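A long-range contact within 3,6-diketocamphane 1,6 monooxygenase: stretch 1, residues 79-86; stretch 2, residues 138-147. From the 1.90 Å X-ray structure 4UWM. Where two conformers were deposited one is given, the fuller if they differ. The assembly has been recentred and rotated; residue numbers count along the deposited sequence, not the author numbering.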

ATOM      1  N   LEU A  79      -0.998 -11.463   6.066  1.00 13.77           N
ATOM      2  CA  LEU A  79      -0.949 -12.121   7.360  1.00 14.33           C
ATOM      3  C   LEU A  79      -1.933 -11.384   8.294  1.00 15.63           C
ATOM      4  O   LEU A  79      -1.625 -10.338   8.855  1.00 14.88           O
ATOM      5  CB  LEU A  79       0.480 -12.146   7.920  1.00 14.83           C
ATOM      6  CG  LEU A  79       1.483 -12.803   6.935  1.00 15.53           C
ATOM      7  CD1 LEU A  79       2.872 -12.876   7.528  1.00 14.87           C
ATOM      8  CD2 LEU A  79       1.000 -14.213   6.550  1.00 14.51           C
ATOM      9  N   LEU A  80      -3.128 -11.944   8.411  1.00 14.85           N
ATOM     10  CA  LEU A  80      -4.229 -11.305   9.180  1.00 16.50           C
ATOM     11  C   LEU A  80      -3.925 -10.929  10.616  1.00 17.44           C
ATOM     12  O   LEU A  80      -4.415  -9.900  11.076  1.00 19.18           O
ATOM     13  CB  LEU A  80      -5.514 -12.120   9.081  1.00 16.63           C
ATOM     14  CG  LEU A  80      -6.007 -12.507   7.685  1.00 17.86           C
ATOM     15  CD1 LEU A  80      -7.435 -13.032   7.759  1.00 19.18           C
ATOM     16  CD2 LEU A  80      -5.921 -11.368   6.685  1.00 16.54           C
ATOM     17  N   PRO A  81      -3.100 -11.726  11.335  1.00 18.25           N
ATOM     18  CA  PRO A  81      -2.783 -11.321  12.715  1.00 17.09           C
ATOM     19  C   PRO A  81      -1.973 -10.021  12.859  1.00 19.79           C
ATOM     20  O   PRO A  81      -1.859  -9.484  13.962  1.00 21.75           O
ATOM     21  CB  PRO A  81      -1.989 -12.512  13.252  1.00 18.59           C
ATOM     22  CG  PRO A  81      -2.390 -13.669  12.389  1.00 17.69           C
ATOM     23  CD  PRO A  81      -2.551 -13.060  11.027  1.00 19.36           C
ATOM     24  N   HIS A  82      -1.450  -9.485  11.749  1.00 16.55           N
ATOM     25  CA  HIS A  82      -0.509  -8.369  11.820  1.00 14.05           C
ATOM     26  C   HIS A  82      -1.131  -6.970  11.548  1.00 15.28           C
ATOM     27  O   HIS A  82      -0.407  -5.967  11.570  1.00 16.69           O
ATOM     28  CB  HIS A  82       0.659  -8.583  10.806  1.00 13.91           C
ATOM     29  CG  HIS A  82       1.537  -9.766  11.091  1.00 15.22           C
ATOM     30  ND1 HIS A  82       2.544 -10.156  10.229  1.00 13.02           N
ATOM     31  CD2 HIS A  82       1.549 -10.662  12.116  1.00 15.80           C
ATOM     32  CE1 HIS A  82       3.156 -11.226  10.723  1.00 15.59           C
ATOM     33  NE2 HIS A  82       2.574 -11.550  11.866  1.00 15.42           N
ATOM     34  N   GLN A  83      -2.440  -6.905  11.269  1.00 14.60           N
ATOM     35  CA  GLN A  83      -3.132  -5.682  10.822  0.50 15.62           C
ATOM     36  C   GLN A  83      -4.477  -5.553  11.513  1.00 16.53           C
ATOM     37  O   GLN A  83      -5.112  -6.584  11.803  1.00 15.92           O
ATOM     38  CB  GLN A  83      -3.454  -5.757   9.308  0.50 14.83           C
ATOM     39  CG  GLN A  83      -2.286  -6.057   8.395  0.50 15.66           C
ATOM     40  CD  GLN A  83      -2.500  -5.556   6.973  0.50 16.19           C
ATOM     41  OE1 GLN A  83      -1.982  -6.129   6.009  0.50 15.87           O
ATOM     42  NE2 GLN A  83      -3.244  -4.473   6.843  0.50 15.21           N
ATOM     43  N   HIS A  84      -4.944  -4.319  11.704  1.00 15.45           N
ATOM     44  CA  HIS A  84      -6.342  -4.114  12.067  1.00 16.08           C
ATOM     45  C   HIS A  84      -7.220  -4.556  10.907  1.00 15.30           C
ATOM     46  O   HIS A  84      -7.030  -4.097   9.781  1.00 16.16           O
ATOM     47  CB  HIS A  84      -6.639  -2.647  12.414  1.00 15.31           C
ATOM     48  CG  HIS A  84      -7.932  -2.499  13.138  1.00 15.80           C
ATOM     49  ND1 HIS A  84      -9.147  -2.576  12.497  1.00 15.67           N
ATOM     50  CD2 HIS A  84      -8.205  -2.439  14.465  1.00 16.23           C
ATOM     51  CE1 HIS A  84     -10.121  -2.500  13.390  1.00 17.30           C
ATOM     52  NE2 HIS A  84      -9.575  -2.414  14.592  1.00 18.38           N
ATOM     53  N   PRO A  85      -8.205  -5.444  11.162  1.00 17.64           N
ATOM     54  CA  PRO A  85      -9.025  -5.993  10.088  1.00 14.37           C
ATOM     55  C   PRO A  85      -9.880  -4.987   9.333  1.00 15.96           C
ATOM     56  O   PRO A  85     -10.178  -5.228   8.176  1.00 14.14           O
ATOM     57  CB  PRO A  85      -9.955  -7.005  10.816  1.00 18.48           C
ATOM     58  CG  PRO A  85      -9.248  -7.311  12.087  1.00 18.16           C
ATOM     59  CD  PRO A  85      -8.488  -6.089  12.459  1.00 18.46           C
ATOM     60  N   ALA A  86     -10.354  -3.917   9.982  1.00 16.08           N
ATOM     61  CA  ALA A  86     -11.104  -2.883   9.244  1.00 14.98           C
ATOM     62  C   ALA A  86     -10.197  -2.112   8.261  1.00 13.91           C
ATOM     63  O   ALA A  86     -10.596  -1.829   7.147  1.00 13.90           O
ATOM     64  CB  ALA A  86     -11.794  -1.894  10.197  1.00 14.85           C
ATOM     65  N   ASN A 138      -3.238 -16.895  19.990  1.00 30.07           N
ATOM     66  CA  ASN A 138      -3.263 -17.969  19.012  1.00 24.61           C
ATOM     67  C   ASN A 138      -3.422 -17.424  17.587  1.00 26.26           C
ATOM     68  O   ASN A 138      -4.460 -16.846  17.249  1.00 24.11           O
ATOM     69  CB  ASN A 138      -4.396 -18.932  19.328  1.00 30.89           C
ATOM     70  CG  ASN A 138      -4.425 -20.117  18.394  1.00 31.31           C
ATOM     71  OD1 ASN A 138      -5.022 -20.069  17.323  1.00 31.33           O
ATOM     72  ND2 ASN A 138      -3.778 -21.201  18.804  1.00 38.65           N
ATOM     73  N   LEU A 139      -2.418 -17.644  16.742  1.00 24.71           N
ATOM     74  CA  LEU A 139      -2.423 -17.067  15.384  1.00 23.51           C
ATOM     75  C   LEU A 139      -3.624 -17.506  14.551  1.00 22.34           C
ATOM     76  O   LEU A 139      -4.230 -16.684  13.888  1.00 24.88           O
ATOM     77  CB  LEU A 139      -1.113 -17.343  14.636  1.00 21.91           C
ATOM     78  CG  LEU A 139       0.140 -16.636  15.186  1.00 24.66           C
ATOM     79  CD1 LEU A 139       1.402 -17.276  14.637  1.00 24.62           C
ATOM     80  CD2 LEU A 139       0.136 -15.141  14.899  1.00 22.82           C
ATOM     81  N   ASN A 140      -3.993 -18.783  14.601  1.00 20.72           N
ATOM     82  CA  ASN A 140      -5.154 -19.270  13.821  1.00 21.39           C
ATOM     83  C   ASN A 140      -6.490 -18.675  14.274  1.00 25.40           C
ATOM     84  O   ASN A 140      -7.363 -18.398  13.445  1.00 23.28           O
ATOM     85  CB  ASN A 140      -5.206 -20.806  13.800  1.00 29.62           C
ATOM     86  CG  ASN A 140      -4.049 -21.423  13.014  1.00 34.75           C
ATOM     87  OD1 ASN A 140      -3.615 -20.904  11.969  1.00 34.36           O
ATOM     88  ND2 ASN A 140      -3.545 -22.533  13.511  1.00 36.90           N
ATOM     89  N   ASP A 141      -6.643 -18.480  15.584  1.00 24.46           N
ATOM     90  CA  ASP A 141      -7.823 -17.797  16.126  1.00 26.59           C
ATOM     91  C   ASP A 141      -7.850 -16.330  15.665  1.00 23.24           C
ATOM     92  O   ASP A 141      -8.910 -15.797  15.329  1.00 22.63           O
ATOM     93  CB  ASP A 141      -7.823 -17.817  17.655  1.00 29.37           C
ATOM     94  CG  ASP A 141      -8.059 -19.205  18.237  1.00 37.92           C
ATOM     95  OD1 ASP A 141      -8.534 -20.106  17.510  1.00 33.88           O
ATOM     96  OD2 ASP A 141      -7.777 -19.382  19.447  1.00 40.05           O
ATOM     97  N   MET A 142      -6.676 -15.695  15.665  1.00 22.83           N
ATOM     98  CA  MET A 142      -6.516 -14.351  15.086  1.00 19.06           C
ATOM     99  C   MET A 142      -6.959 -14.293  13.626  1.00 21.70           C
ATOM    100  O   MET A 142      -7.712 -13.387  13.252  1.00 20.57           O
ATOM    101  CB  MET A 142      -5.092 -13.817  15.273  1.00 19.57           C
ATOM    102  CG  MET A 142      -4.744 -13.637  16.721  1.00 20.87           C
ATOM    103  SD  MET A 142      -3.082 -13.054  17.056  1.00 22.92           S
ATOM    104  CE  MET A 142      -3.282 -11.281  16.868  1.00 17.69           C
ATOM    105  N   VAL A 143      -6.541 -15.270  12.814  1.00 20.83           N
ATOM    106  CA  VAL A 143      -6.993 -15.350  11.410  1.00 16.78           C
ATOM    107  C   VAL A 143      -8.508 -15.425  11.304  1.00 18.77           C
ATOM    108  O   VAL A 143      -9.118 -14.730  10.488  1.00 19.26           O
ATOM    109  CB  VAL A 143      -6.318 -16.517  10.619  1.00 18.12           C
ATOM    110  CG1 VAL A 143      -6.954 -16.729   9.252  1.00 16.51           C
ATOM    111  CG2 VAL A 143      -4.812 -16.302  10.487  1.00 17.07           C
ATOM    112  N   ARG A 144      -9.128 -16.265  12.137  1.00 23.12           N
ATOM    113  CA  ARG A 144     -10.583 -16.442  12.134  0.50 23.83           C
ATOM    114  C   ARG A 144     -11.346 -15.157  12.481  1.00 20.25           C
ATOM    115  O   ARG A 144     -12.309 -14.806  11.822  1.00 22.19           O
ATOM    116  CB  ARG A 144     -10.966 -17.560  13.117  0.50 27.84           C
ATOM    117  CG  ARG A 144     -12.203 -18.350  12.736  0.50 32.78           C
ATOM    118  CD  ARG A 144     -12.414 -19.518  13.693  0.50 42.56           C
ATOM    119  NE  ARG A 144     -11.189 -20.285  13.925  0.50 42.18           N
ATOM    120  CZ  ARG A 144     -10.590 -20.412  15.107  0.50 41.31           C
ATOM    121  NH1 ARG A 144     -11.101 -19.830  16.186  0.50 40.98           N
ATOM    122  NH2 ARG A 144      -9.484 -21.131  15.212  0.50 40.63           N
ATOM    123  N   GLU A 145     -10.917 -14.476  13.536  1.00 19.51           N
ATOM    124  CA  GLU A 145     -11.596 -13.258  13.980  1.00 22.11           C
ATOM    125  C   GLU A 145     -11.429 -12.160  12.936  1.00 22.24           C
ATOM    126  O   GLU A 145     -12.373 -11.435  12.639  1.00 20.16           O
ATOM    127  CB  GLU A 145     -11.096 -12.791  15.357  1.00 21.21           C
ATOM    128  CG  GLU A 145     -11.866 -11.598  15.945  1.00 20.48           C
ATOM    129  CD  GLU A 145     -11.352 -11.181  17.311  1.00 24.17           C
ATOM    130  OE1 GLU A 145     -11.060 -12.051  18.138  1.00 37.90           O
ATOM    131  OE2 GLU A 145     -11.229  -9.980  17.577  1.00 31.07           O
ATOM    132  N   SER A 146     -10.224 -12.043  12.370  1.00 21.95           N
ATOM    133  CA  SER A 146     -10.011 -11.018  11.340  1.00 16.48           C
ATOM    134  C   SER A 146     -10.936 -11.255  10.154  1.00 14.83           C
ATOM    135  O   SER A 146     -11.622 -10.350   9.693  1.00 18.64           O
ATOM    136  CB  SER A 146      -8.543 -10.968  10.876  1.00 16.88           C
ATOM    137  OG  SER A 146      -8.483 -10.241   9.650  1.00 17.93           O
ATOM    138  N   LEU A 147     -10.968 -12.483   9.656  1.00 19.26           N
ATOM    139  CA  LEU A 147     -11.794 -12.788   8.493  1.00 19.62           C
ATOM    140  C   LEU A 147     -13.281 -12.545   8.806  1.00 24.31           C
ATOM    141  O   LEU A 147     -14.015 -12.009   7.980  1.00 21.11           O
ATOM    142  CB  LEU A 147     -11.576 -14.245   8.068  1.00 26.37           C
ATOM    143  CG  LEU A 147     -12.408 -14.788   6.906  1.00 29.74           C
ATOM    144  CD1 LEU A 147     -12.193 -13.975   5.630  1.00 28.74           C
ATOM    145  CD2 LEU A 147     -12.029 -16.240   6.695  1.00 28.39           C
TER
HETATM  146  O   HOH W   1      -6.358  -8.434  10.106  1.00 17.88           O

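This is a mainly apolar contact in which Leu80 and Pro81 of a short 3-10 segment, with Pro85 at the start of the following helix, pack against one side of a helix, with no direct hydrogen bond between the two stretches and one water linking them. Together the two sides bury 411 Å², most of it contributed by Leu80, Pro81 and Pro85 on one stretch and by Ser146, Val143, Met142 and Leu139 on the other. The backbones come close at three places: the CA atoms of Leu80 and Val143 lie 5.4 Å apart, those of Pro81 and Met142 also 5.4 Å, and those of Pro85 and Ser146 5.3 Å.

Pro81 points its CA-to-CB bond toward the helix and meets three residues there. Pro81 CB lies 3.8 Å from Leu139 CD2 and 3.9 Å from Met142 CB, while Pro81 CD lies 4.0 Å from Val143 CG2. Leu139 starts out sideways, but the end of its side chain comes nearer and so reaches the proline ring. Met142, with chi3 at 84° (p), brings its CE to 3.7 Å from Pro81 O.

Leu80, in the m, t rotamer, sends CD1 to the next turn of the helix. Leu80 CD1 sits 4.0 Å from Val143 CG1 and 4.3 Å from Leu147 CB, and it also packs against polar atoms, at 3.6 Å from Val143 O and 3.5 Å from Ser146 OG. Val143 O already accepts a hydrogen bond from Leu147 N at 3.0 Å, so the methyl rests against a carbonyl whose helical bond is in place.

Ser146 points its CA-to-CB bond toward the other stretch, and its OG lies 3.7 Å from Pro85 CB. The same hydroxyl serves the polar part of the contact: water 1 is 2.8 Å from Ser146 OG and donates to Leu80 O at 2.6 Å and to Gln83 O at 2.8 Å. The water thus bonds to one carbonyl of the 3-10 segment and one of the following loop, and links both to Ser146 on the helix.

Each stretch is also ordered from within. His82 N donates to Leu79 O at 3.0 Å across the 3-10 segment, and His84 ND1 caps the helix that begins at Pro85 by accepting from Ala86 N at 3.1 Å. Asn138 OD1 caps the other helix, accepting from Asp141 N at 2.9 Å. Arg144, whose CA-to-CB bond points away from the contact, forms a salt bridge with Asp141, NH2 to OD1 at 2.7 Å.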